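Local coordinates for enterotoxin type A (Staphylococcus aureus, PDB 1SXT), which acts as a superantigen, activating T cells by binding MHC class II and T-cell receptor molecules as an unprocessed toxin, and causes staphylococcal food poisoning, at residues V77-G82 and V111-N116; L129-K134 and I228-S233; N146-T151 and N220-H225; Q158-L163 and V194-F199. All coordinates share one frame; numbering follows the deposited sequence.

Contact 1: V77-G82 and V111-N116; sequences VDKYKG and VTLHDN
Y80 of segment 77-82, which carries the end of the short helix of the OB-fold domain, lays its ring against V111 and L113 of strand 104-113, packing that helix onto the domain's beta-sheet. No hydrogen bond links 77-82 to 111-116; the joint is made of apolar and CH-pi contacts, and it is largely buried.

The CH-pi contact is the work of V111. Its CG1 methyl stands over one face of the Y80 ring, 4.3 Å from the ring centroid and 21° off the normal, shifted toward the CG end, where V111 CG1 and Y80 CG are 4.0 Å apart. With CG1 anti to its own backbone N (chi1 -163°), V111 offers that branch to the tyrosine. The opposite face of the ring is covered from within its own segment by CB of K79, so the ring is held between a methylene and a methyl group.

Apolar contact at the rim falls to L113. Its CG meets the ring edge near the ring plane, 3.5 Å from Y80 CE1, while CD2 lies beside Y80 CD1. V85 of the adjoining strand 84-88 also touches both Y80 and V111, continuing the apolar surface under the helix.

The carbonyl O of V111 accepts a hydrogen bond from N216 ND2, outside the two segments. Farther out, where the contact becomes more exposed, the extended K79 chain passes the leucine, its aliphatic part doing the touching, with K79 CE 4.0 Å from L113 CD1.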
# COMPACT_ATOMS: atom_id res chain seq x y z
N VAL A 77 10.65 -2.01 14.20
CA VAL A 77 10.43 -3.35 14.70
C VAL A 77 10.20 -3.37 16.20
O VAL A 77 9.32 -4.07 16.68
CB VAL A 77 11.64 -4.26 14.39
CG1 VAL A 77 11.57 -5.57 15.22
CG2 VAL A 77 11.70 -4.54 12.91
N ASP A 78 10.99 -2.61 16.94
CA ASP A 78 10.83 -2.60 18.38
C ASP A 78 9.62 -1.82 18.81
O ASP A 78 9.27 -1.85 19.97
CB ASP A 78 12.09 -2.08 19.07
CG ASP A 78 13.20 -3.12 19.11
OD1 ASP A 78 12.96 -4.27 19.52
OD2 ASP A 78 14.33 -2.78 18.71
N LYS A 79 8.99 -1.14 17.86
CA LYS A 79 7.79 -0.35 18.17
C LYS A 79 6.54 -1.24 18.16
O LYS A 79 5.53 -0.95 18.79
CB LYS A 79 7.61 0.76 17.13
CG LYS A 79 6.56 1.74 17.54
CD LYS A 79 6.12 2.63 16.42
CE LYS A 79 5.12 3.63 16.98
NZ LYS A 79 4.42 4.38 15.93
N TYR A 80 6.66 -2.36 17.46
CA TYR A 80 5.56 -3.28 17.30
C TYR A 80 5.78 -4.65 17.89
O TYR A 80 4.82 -5.30 18.33
CB TYR A 80 5.25 -3.41 15.81
CG TYR A 80 4.91 -2.08 15.19
CD1 TYR A 80 3.81 -1.37 15.62
CD2 TYR A 80 5.69 -1.54 14.18
CE1 TYR A 80 3.49 -0.15 15.06
CE2 TYR A 80 5.38 -0.31 13.61
CZ TYR A 80 4.27 0.38 14.06
OH TYR A 80 3.94 1.61 13.53
N LYS A 81 7.02 -5.11 17.90
CA LYS A 81 7.32 -6.43 18.44
C LYS A 81 6.80 -6.59 19.86
O LYS A 81 7.17 -5.82 20.75
CB LYS A 81 8.83 -6.71 18.36
CG LYS A 81 9.28 -8.00 18.99
CD LYS A 81 10.72 -8.28 18.62
CE LYS A 81 11.46 -9.05 19.71
NZ LYS A 81 12.68 -9.76 19.19
N GLY A 82 5.90 -7.56 20.04
CA GLY A 82 5.31 -7.82 21.34
C GLY A 82 4.07 -6.99 21.61
O GLY A 82 3.45 -7.15 22.66
N VAL A 111 1.87 -2.52 9.31
CA VAL A 111 1.61 -2.77 10.72
C VAL A 111 1.21 -1.49 11.42
O VAL A 111 1.82 -0.44 11.24
CB VAL A 111 2.84 -3.38 11.40
CG1 VAL A 111 2.44 -4.00 12.70
CG2 VAL A 111 3.49 -4.41 10.49
N THR A 112 0.18 -1.60 12.25
CA THR A 112 -0.36 -0.46 12.96
C THR A 112 -0.49 -0.87 14.42
O THR A 112 -0.50 -2.06 14.71
CB THR A 112 -1.78 -0.12 12.43
OG1 THR A 112 -1.83 -0.28 11.00
CG2 THR A 112 -2.15 1.29 12.77
N LEU A 113 -0.54 0.09 15.34
CA LEU A 113 -0.71 -0.23 16.76
C LEU A 113 -2.21 -0.28 17.00
O LEU A 113 -2.95 0.61 16.58
CB LEU A 113 0.00 0.78 17.67
CG LEU A 113 1.50 0.49 17.86
CD1 LEU A 113 2.15 1.55 18.70
CD2 LEU A 113 1.70 -0.86 18.51
N HIS A 114 -2.65 -1.37 17.63
CA HIS A 114 -4.06 -1.63 17.88
C HIS A 114 -4.89 -0.71 18.78
O HIS A 114 -5.92 -0.15 18.37
CB HIS A 114 -4.23 -3.07 18.38
CG HIS A 114 -5.64 -3.41 18.73
ND1 HIS A 114 -6.58 -3.73 17.77
CD2 HIS A 114 -6.30 -3.39 19.91
CE1 HIS A 114 -7.76 -3.89 18.35
NE2 HIS A 114 -7.61 -3.69 19.65
N ASP A 115 -4.50 -0.66 20.04
CA ASP A 115 -5.21 0.10 21.05
C ASP A 115 -5.41 1.57 20.75
O ASP A 115 -4.59 2.18 20.09
CB ASP A 115 -4.50 -0.09 22.40
CG ASP A 115 -4.43 -1.57 22.81
OD1 ASP A 115 -5.51 -2.22 22.87
OD2 ASP A 115 -3.30 -2.08 23.09
N ASN A 116 -6.57 2.08 21.15
CA ASN A 116 -6.91 3.50 20.99
C ASN A 116 -6.95 4.03 19.56
O ASN A 116 -7.31 5.20 19.34
CB ASN A 116 -5.97 4.40 21.82
CG ASN A 116 -4.64 4.75 21.10
OD1 ASN A 116 -3.58 4.21 21.44
ND2 ASN A 116 -4.69 5.68 20.16

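Contact 2: L129-K134 and I228-S233; sequences LWLDGK and IYLYTS
Strands 129-131 and 228-231 run parallel, their axes 4.8 Å apart and 8° from exact alignment, and are joined by backbone hydrogen bonds from W130 N to I228 O, L230 N to W130 O and D132 N to L230 O. A type I' turn from L131 to K134 then folds the chain back as a beta hairpin into strand 134-137 of the same sheet. D132, in that turn, grips T232 with both carboxylate oxygens: OD1 accepts from T232 N on its syn side (2.9 Å), 23° out of plane, and OD2 takes T232 OG1 on its syn lone pair (2.6 Å). This two-point hold fixes the carboxylate's rotation and ties the turn to the C-terminal end. On one face of the sheet the W130 and Y229 rings point the same way with planes 8° apart, but are displaced enough to share little face, W130 CE3 being 3.8 Å from Y229 CE2. The other face carries L129, L131, I228 and L230; L131 CD1 wedges between L230 CB and T232 CG2. The pairing joins strand 118-131 to strand 224-231, the last of the chain: L129, I228 and L230 pack on L163 of helix 152-165, while strand 181-188 borders the far edge of strand 224-231, bonding to Y229 and Y231.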
# COMPACT_ATOMS: atom_id res chain seq x y z
N LEU A 129 -9.40 14.84 -7.53
CA LEU A 129 -8.77 14.31 -8.74
C LEU A 129 -8.70 15.31 -9.88
O LEU A 129 -9.60 16.13 -10.05
CB LEU A 129 -9.50 13.05 -9.23
CG LEU A 129 -8.73 12.24 -10.27
CD1 LEU A 129 -8.89 10.77 -9.99
CD2 LEU A 129 -9.16 12.60 -11.67
N TRP A 130 -7.64 15.22 -10.66
CA TRP A 130 -7.47 16.11 -11.80
C TRP A 130 -6.88 15.38 -12.98
O TRP A 130 -5.73 14.98 -12.95
CB TRP A 130 -6.56 17.27 -11.45
CG TRP A 130 -7.18 18.33 -10.62
CD1 TRP A 130 -7.90 19.40 -11.07
CD2 TRP A 130 -7.05 18.50 -9.21
NE1 TRP A 130 -8.20 20.24 -10.03
CE2 TRP A 130 -7.70 19.71 -8.87
CE3 TRP A 130 -6.44 17.76 -8.19
CZ2 TRP A 130 -7.75 20.20 -7.55
CZ3 TRP A 130 -6.49 18.24 -6.87
CH2 TRP A 130 -7.14 19.45 -6.57
N LEU A 131 -7.69 15.15 -14.00
CA LEU A 131 -7.17 14.51 -15.19
C LEU A 131 -6.92 15.63 -16.19
O LEU A 131 -7.85 16.32 -16.63
CB LEU A 131 -8.15 13.47 -15.74
CG LEU A 131 -7.61 12.70 -16.96
CD1 LEU A 131 -6.12 12.42 -16.83
CD2 LEU A 131 -8.37 11.42 -17.12
N ASP A 132 -5.65 15.86 -16.48
CA ASP A 132 -5.22 16.91 -17.41
C ASP A 132 -5.80 18.27 -17.00
O ASP A 132 -6.22 19.06 -17.84
CB ASP A 132 -5.63 16.57 -18.85
CG ASP A 132 -4.89 15.35 -19.42
OD1 ASP A 132 -3.66 15.22 -19.21
OD2 ASP A 132 -5.55 14.53 -20.11
N GLY A 133 -5.85 18.52 -15.69
CA GLY A 133 -6.38 19.78 -15.20
C GLY A 133 -7.87 19.72 -14.95
O GLY A 133 -8.40 20.36 -14.03
N LYS A 134 -8.57 18.97 -15.77
CA LYS A 134 -10.00 18.84 -15.61
C LYS A 134 -10.25 18.08 -14.31
O LYS A 134 -10.00 16.88 -14.23
CB LYS A 134 -10.57 18.08 -16.82
CG LYS A 134 -12.00 17.58 -16.70
CD LYS A 134 -12.38 16.70 -17.91
CE LYS A 134 -11.46 15.48 -18.09
NZ LYS A 134 -10.04 15.80 -18.54
N ILE A 228 -4.89 13.57 -6.39
CA ILE A 228 -4.39 12.72 -7.45
C ILE A 228 -4.39 13.52 -8.75
O ILE A 228 -5.42 14.12 -9.14
CB ILE A 228 -5.24 11.42 -7.59
CG1 ILE A 228 -5.25 10.67 -6.26
CG2 ILE A 228 -4.68 10.54 -8.70
CD1 ILE A 228 -6.00 9.34 -6.27
N TYR A 229 -3.22 13.58 -9.39
CA TYR A 229 -3.02 14.31 -10.63
C TYR A 229 -2.69 13.34 -11.74
O TYR A 229 -1.67 12.66 -11.68
CB TYR A 229 -1.84 15.27 -10.49
CG TYR A 229 -1.98 16.21 -9.34
CD1 TYR A 229 -1.59 15.83 -8.06
CD2 TYR A 229 -2.53 17.47 -9.51
CE1 TYR A 229 -1.76 16.68 -6.98
CE2 TYR A 229 -2.70 18.33 -8.44
CZ TYR A 229 -2.31 17.93 -7.17
OH TYR A 229 -2.51 18.78 -6.10
N LEU A 230 -3.53 13.27 -12.75
CA LEU A 230 -3.29 12.36 -13.85
C LEU A 230 -3.02 13.19 -15.09
O LEU A 230 -3.55 14.28 -15.24
CB LEU A 230 -4.51 11.46 -14.05
CG LEU A 230 -5.11 10.73 -12.84
CD1 LEU A 230 -6.33 9.90 -13.24
CD2 LEU A 230 -4.03 9.85 -12.20
N TYR A 231 -2.16 12.68 -15.96
CA TYR A 231 -1.82 13.37 -17.19
C TYR A 231 -1.84 12.29 -18.26
O TYR A 231 -1.22 11.25 -18.08
CB TYR A 231 -0.43 13.95 -17.07
CG TYR A 231 -0.25 14.81 -15.84
CD1 TYR A 231 -0.64 16.15 -15.84
CD2 TYR A 231 0.30 14.28 -14.66
CE1 TYR A 231 -0.49 16.95 -14.72
CE2 TYR A 231 0.45 15.08 -13.52
CZ TYR A 231 0.05 16.41 -13.56
OH TYR A 231 0.21 17.22 -12.46
N THR A 232 -2.57 12.52 -19.34
CA THR A 232 -2.66 11.54 -20.41
C THR A 232 -1.71 11.86 -21.55
O THR A 232 -1.97 11.50 -22.70
CB THR A 232 -4.04 11.55 -21.00
OG1 THR A 232 -4.28 12.84 -21.59
CG2 THR A 232 -5.07 11.28 -19.91
N SER A 233 -0.58 12.48 -21.21
CA SER A 233 0.41 12.90 -22.19
C SER A 233 1.84 12.65 -21.73
O SER A 233 2.22 12.98 -20.60
CB SER A 233 0.21 14.40 -22.47
OG SER A 233 -1.18 14.75 -22.52

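Contact 3: N146-T151 and N220-H225. With ZN (zinc ion), chain C.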
# COMPACT_ATOMS: atom_id res chain seq x y z
N ASN A 146 -10.81 2.94 9.44
CA ASN A 146 -11.31 2.96 10.82
C ASN A 146 -10.19 3.29 11.82
O ASN A 146 -10.35 3.11 13.03
CB ASN A 146 -11.85 1.59 11.19
CG ASN A 146 -13.33 1.52 11.06
OD1 ASN A 146 -13.84 0.69 10.31
ND2 ASN A 146 -14.04 2.37 11.80
N LYS A 147 -9.07 3.78 11.30
CA LYS A 147 -7.91 4.09 12.11
C LYS A 147 -7.66 5.58 12.22
O LYS A 147 -7.82 6.31 11.25
CB LYS A 147 -6.68 3.40 11.53
CG LYS A 147 -6.76 1.88 11.50
CD LYS A 147 -5.44 1.26 11.07
CE LYS A 147 -5.47 -0.25 11.07
NZ LYS A 147 -6.43 -0.82 10.08
N LYS A 148 -7.31 6.01 13.42
CA LYS A 148 -7.02 7.41 13.66
C LYS A 148 -5.66 7.62 13.00
O LYS A 148 -5.47 8.59 12.28
CB LYS A 148 -6.96 7.66 15.17
CG LYS A 148 -6.98 9.12 15.62
CD LYS A 148 -5.75 9.91 15.14
CE LYS A 148 -5.51 11.21 15.94
NZ LYS A 148 -4.93 11.00 17.31
N ASN A 149 -4.74 6.70 13.23
CA ASN A 149 -3.41 6.74 12.64
C ASN A 149 -3.36 5.59 11.66
O ASN A 149 -3.32 4.43 12.08
CB ASN A 149 -2.33 6.54 13.71
CG ASN A 149 -2.12 7.75 14.57
OD1 ASN A 149 -1.65 8.80 14.10
ND2 ASN A 149 -2.46 7.64 15.85
N VAL A 150 -3.33 5.88 10.36
CA VAL A 150 -3.31 4.83 9.35
C VAL A 150 -2.12 4.86 8.38
O VAL A 150 -1.63 5.93 8.03
CB VAL A 150 -4.58 4.86 8.55
CG1 VAL A 150 -4.66 6.13 7.72
CG2 VAL A 150 -4.66 3.64 7.70
N THR A 151 -1.67 3.69 7.95
CA THR A 151 -0.56 3.57 7.02
C THR A 151 -0.90 4.18 5.66
O THR A 151 -2.05 4.08 5.19
CB THR A 151 -0.17 2.09 6.76
OG1 THR A 151 -0.01 1.41 8.00
CG2 THR A 151 1.17 1.99 6.01
N ASN A 220 -2.08 10.77 10.08
CA ASN A 220 -3.31 11.05 10.81
C ASN A 220 -4.43 11.01 9.80
O ASN A 220 -4.33 11.68 8.78
CB ASN A 220 -3.23 12.46 11.41
CG ASN A 220 -3.90 12.56 12.77
OD1 ASN A 220 -5.12 12.57 12.87
ND2 ASN A 220 -3.09 12.64 13.82
N SER A 221 -5.49 10.26 10.07
CA SER A 221 -6.61 10.14 9.14
C SER A 221 -7.62 11.27 9.33
O SER A 221 -8.27 11.71 8.38
CB SER A 221 -7.30 8.77 9.30
OG SER A 221 -7.93 8.63 10.57
N GLU A 222 -7.75 11.71 10.58
CA GLU A 222 -8.65 12.81 10.93
C GLU A 222 -8.19 14.08 10.22
O GLU A 222 -6.99 14.39 10.20
CB GLU A 222 -8.57 13.07 12.44
CG GLU A 222 -9.48 14.17 13.01
CD GLU A 222 -9.26 14.39 14.50
OE1 GLU A 222 -8.12 14.73 14.90
OE2 GLU A 222 -10.21 14.22 15.29
N ASN A 223 -9.13 14.80 9.63
CA ASN A 223 -8.78 16.06 8.97
C ASN A 223 -7.66 15.93 7.92
O ASN A 223 -6.71 16.74 7.91
CB ASN A 223 -8.37 17.13 10.04
CG ASN A 223 -9.38 17.27 11.21
OD1 ASN A 223 -9.01 17.65 12.33
ND2 ASN A 223 -10.66 16.98 10.95
N MET A 224 -7.72 14.92 7.05
CA MET A 224 -6.72 14.76 5.98
C MET A 224 -7.37 14.23 4.72
O MET A 224 -8.49 13.69 4.77
CB MET A 224 -5.59 13.82 6.39
CG MET A 224 -5.94 12.33 6.41
SD MET A 224 -5.56 11.40 4.91
CE MET A 224 -4.09 12.26 4.34
N HIS A 225 -6.70 14.41 3.58
CA HIS A 225 -7.23 13.94 2.31
C HIS A 225 -6.13 13.60 1.30
O HIS A 225 -4.95 13.61 1.63
CB HIS A 225 -8.19 14.96 1.74
CG HIS A 225 -7.55 16.27 1.41
ND1 HIS A 225 -7.22 17.18 2.38
CD2 HIS A 225 -7.14 16.79 0.24
CE1 HIS A 225 -6.62 18.22 1.82
NE2 HIS A 225 -6.56 18.00 0.52
ZN ZN C . -4.72 18.57 -0.78
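The small two-stranded antiparallel sheet of the beta-grasp domain, strands 149-151 and 218-220, ends in this contact, and the chain beyond it leads to the zinc site. N149 and N220 form a non-hydrogen-bonded pair, N149 CA to N220 CA 4.7 Å, and S221 binds the backbone just before it. S221 N donates to K148 O at 2.8 Å. The hydroxyl of S221 donates to K147 O; the modelled 2.4 Å between S221 OG and K147 O is too short to be taken literally at this resolution. With OG placed between its backbone N and carbonyl carbon (chi1 66°), S221 turns the hydroxyl toward the 146-151 chain.

K148, bent at chi2 (-64°) and chi4, brings CE to the outer end of the N220 amide, 3.4 Å from N220 OD1 and almost as near ND2. The carboxamides of N149 and N220 are turned 71° apart, with N149 OD1 4.1 Å from N220 ND2. V150 CG1 packs against S221 CB.

At the far end of 220-225, H225 NE2 binds the zinc ion at 2.3 Å, together with H187 and D227. The zinc is needed for the interaction with MHC class II. The amide of S221 secures the K148 carbonyl; its hydroxyl probably also holds that of K147, though the modelled distance is doubtful. The lysine contributes methylenes, and with K148 NZ 5.5 Å from E222 OE1 any attraction between these charges is probably weak.

Contact 4: Q158-L163 and V194-F199; sequences QARRYL and VNYDLF
R160 and L198 lie antiparallel alongside one another where helix 152-165 of the beta-grasp domain packs near the end of strand 194-197. The leucine covers one face of the guanidinium with CD2, near its NE side, L198 CD2 being 3.7 Å from R160 NE; the same methyl also follows the aliphatic CG and CD of the arginine. Y196 approaches differently. Its ring is turned 65° from the guanidinium plane, and its CD2 sits at the guanidinium edge, 4.0 Å from R160 NH1. The arginine chain, bent at chi2 and chi3, thus turns one guanidinium face to L198 and an edge to Y196.

The charge is met outside the two segments: NH1 forms a salt bridge with D156, one turn earlier on the helix, and Y30 makes a cation-pi contact with R160. This probably eases the burial of a charged group beside leucine.

At the end of the strand, D197 OD1 accepts from F199 N at 2.9 Å, an Asx turn that shapes the chain around L198. The other branch of that leucine faces the hydrophobic core, where L163, crossing it at about a right angle, brings its CD1 to 4.1 Å from L198 CD1.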
# COMPACT_ATOMS: atom_id res chain seq x y z
N GLN A 158 -6.24 1.46 -1.73
CA GLN A 158 -7.61 1.81 -2.07
C GLN A 158 -7.64 2.89 -3.14
O GLN A 158 -8.38 2.81 -4.13
CB GLN A 158 -8.33 2.34 -0.84
CG GLN A 158 -8.61 1.31 0.22
CD GLN A 158 -9.19 1.95 1.46
OE1 GLN A 158 -10.34 2.39 1.46
NE2 GLN A 158 -8.39 2.05 2.51
N ALA A 159 -6.86 3.94 -2.91
CA ALA A 159 -6.80 5.04 -3.83
C ALA A 159 -6.47 4.55 -5.23
O ALA A 159 -7.16 4.90 -6.17
CB ALA A 159 -5.79 6.02 -3.36
N ARG A 160 -5.48 3.68 -5.34
CA ARG A 160 -5.05 3.16 -6.64
C ARG A 160 -5.99 2.16 -7.28
O ARG A 160 -6.01 2.00 -8.50
CB ARG A 160 -3.66 2.57 -6.52
CG ARG A 160 -2.60 3.55 -6.92
CD ARG A 160 -1.37 3.43 -6.06
NE ARG A 160 -0.16 3.19 -6.84
CZ ARG A 160 1.05 3.61 -6.48
NH1 ARG A 160 1.21 4.30 -5.35
NH2 ARG A 160 2.12 3.22 -7.17
N ARG A 161 -6.75 1.47 -6.46
CA ARG A 161 -7.72 0.50 -6.96
C ARG A 161 -8.68 1.22 -7.90
O ARG A 161 -8.95 0.75 -9.01
CB ARG A 161 -8.50 -0.07 -5.78
CG ARG A 161 -9.48 -1.18 -6.12
CD ARG A 161 -8.75 -2.49 -6.29
NE ARG A 161 -9.65 -3.63 -6.17
CZ ARG A 161 -9.31 -4.79 -5.62
NH1 ARG A 161 -8.08 -4.99 -5.13
NH2 ARG A 161 -10.22 -5.76 -5.53
N TYR A 162 -9.17 2.38 -7.44
CA TYR A 162 -10.11 3.22 -8.18
C TYR A 162 -9.52 3.74 -9.48
O TYR A 162 -10.16 3.69 -10.51
CB TYR A 162 -10.59 4.37 -7.30
CG TYR A 162 -11.34 5.50 -8.01
CD1 TYR A 162 -12.72 5.41 -8.28
CD2 TYR A 162 -10.66 6.67 -8.39
CE1 TYR A 162 -13.40 6.47 -8.92
CE2 TYR A 162 -11.34 7.72 -9.02
CZ TYR A 162 -12.69 7.62 -9.28
OH TYR A 162 -13.31 8.68 -9.91
N LEU A 163 -8.31 4.24 -9.42
CA LEU A 163 -7.67 4.75 -10.62
C LEU A 163 -7.51 3.59 -11.60
O LEU A 163 -7.35 3.79 -12.81
CB LEU A 163 -6.30 5.35 -10.29
CG LEU A 163 -6.28 6.53 -9.33
CD1 LEU A 163 -4.94 6.65 -8.71
CD2 LEU A 163 -6.63 7.79 -10.04
N VAL A 194 2.84 13.39 2.01
CA VAL A 194 3.61 12.33 1.38
C VAL A 194 3.13 12.23 -0.06
O VAL A 194 1.93 12.21 -0.31
CB VAL A 194 3.37 10.99 2.08
CG1 VAL A 194 3.96 9.85 1.27
CG2 VAL A 194 3.94 11.03 3.48
N ASN A 195 4.07 12.13 -1.00
CA ASN A 195 3.71 12.06 -2.40
C ASN A 195 4.34 10.86 -3.04
O ASN A 195 5.49 10.54 -2.76
CB ASN A 195 4.22 13.30 -3.15
CG ASN A 195 4.42 14.49 -2.25
OD1 ASN A 195 3.47 15.21 -1.92
ND2 ASN A 195 5.66 14.71 -1.83
N TYR A 196 3.58 10.21 -3.90
CA TYR A 196 4.07 9.06 -4.63
C TYR A 196 3.89 9.32 -6.12
O TYR A 196 3.02 10.08 -6.53
CB TYR A 196 3.32 7.78 -4.24
CG TYR A 196 3.67 7.25 -2.86
CD1 TYR A 196 4.76 7.74 -2.15
CD2 TYR A 196 2.91 6.25 -2.27
CE1 TYR A 196 5.07 7.25 -0.89
CE2 TYR A 196 3.21 5.77 -1.01
CZ TYR A 196 4.29 6.28 -0.32
OH TYR A 196 4.57 5.83 0.95
N ASP A 197 4.77 8.73 -6.92
CA ASP A 197 4.73 8.86 -8.37
C ASP A 197 4.04 7.58 -8.78
O ASP A 197 4.60 6.50 -8.58
CB ASP A 197 6.16 8.83 -8.91
CG ASP A 197 6.24 9.02 -10.41
OD1 ASP A 197 5.33 8.59 -11.16
OD2 ASP A 197 7.27 9.61 -10.84
N LEU A 198 2.86 7.70 -9.38
CA LEU A 198 2.10 6.53 -9.80
C LEU A 198 2.88 5.53 -10.70
O LEU A 198 2.45 4.39 -10.88
CB LEU A 198 0.77 6.94 -10.41
CG LEU A 198 -0.20 7.58 -9.41
CD1 LEU A 198 -1.39 8.13 -10.15
CD2 LEU A 198 -0.63 6.58 -8.35
N PHE A 199 4.04 5.94 -11.20
CA PHE A 199 4.86 5.07 -12.04
C PHE A 199 6.31 4.96 -11.58
O PHE A 199 7.10 4.29 -12.23
CB PHE A 199 4.84 5.57 -13.51
CG PHE A 199 3.49 5.46 -14.17
CD1 PHE A 199 3.02 4.23 -14.63
CD2 PHE A 199 2.67 6.57 -14.28
CE1 PHE A 199 1.75 4.12 -15.17
CE2 PHE A 199 1.40 6.46 -14.82
CZ PHE A 199 0.95 5.23 -15.26

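In the fold
Contact 1 belongs to the OB-fold domain, the other three to the beta-grasp domain. Contacts 1 and 3 meet where the domains adjoin: T112 CG2 lies 3.4 Å from N149 O, although the contact centres are 16 Å apart. Within the beta-grasp domain, contact 4 is nested in the loops closed by contacts 2 and 3. Contacts 2 and 4 share one hydrophobic core, I228 CG2 and L163 CD2 being 3.6 Å apart. Contacts 2 and 3 follow one another along strand 224-231, with D227 between them in sequence. Contact 3 supplies H225 to the zinc ion, which H187 and D227 also bind; the Y229 side chain of contact 2 comes within about 6 Å of the metal.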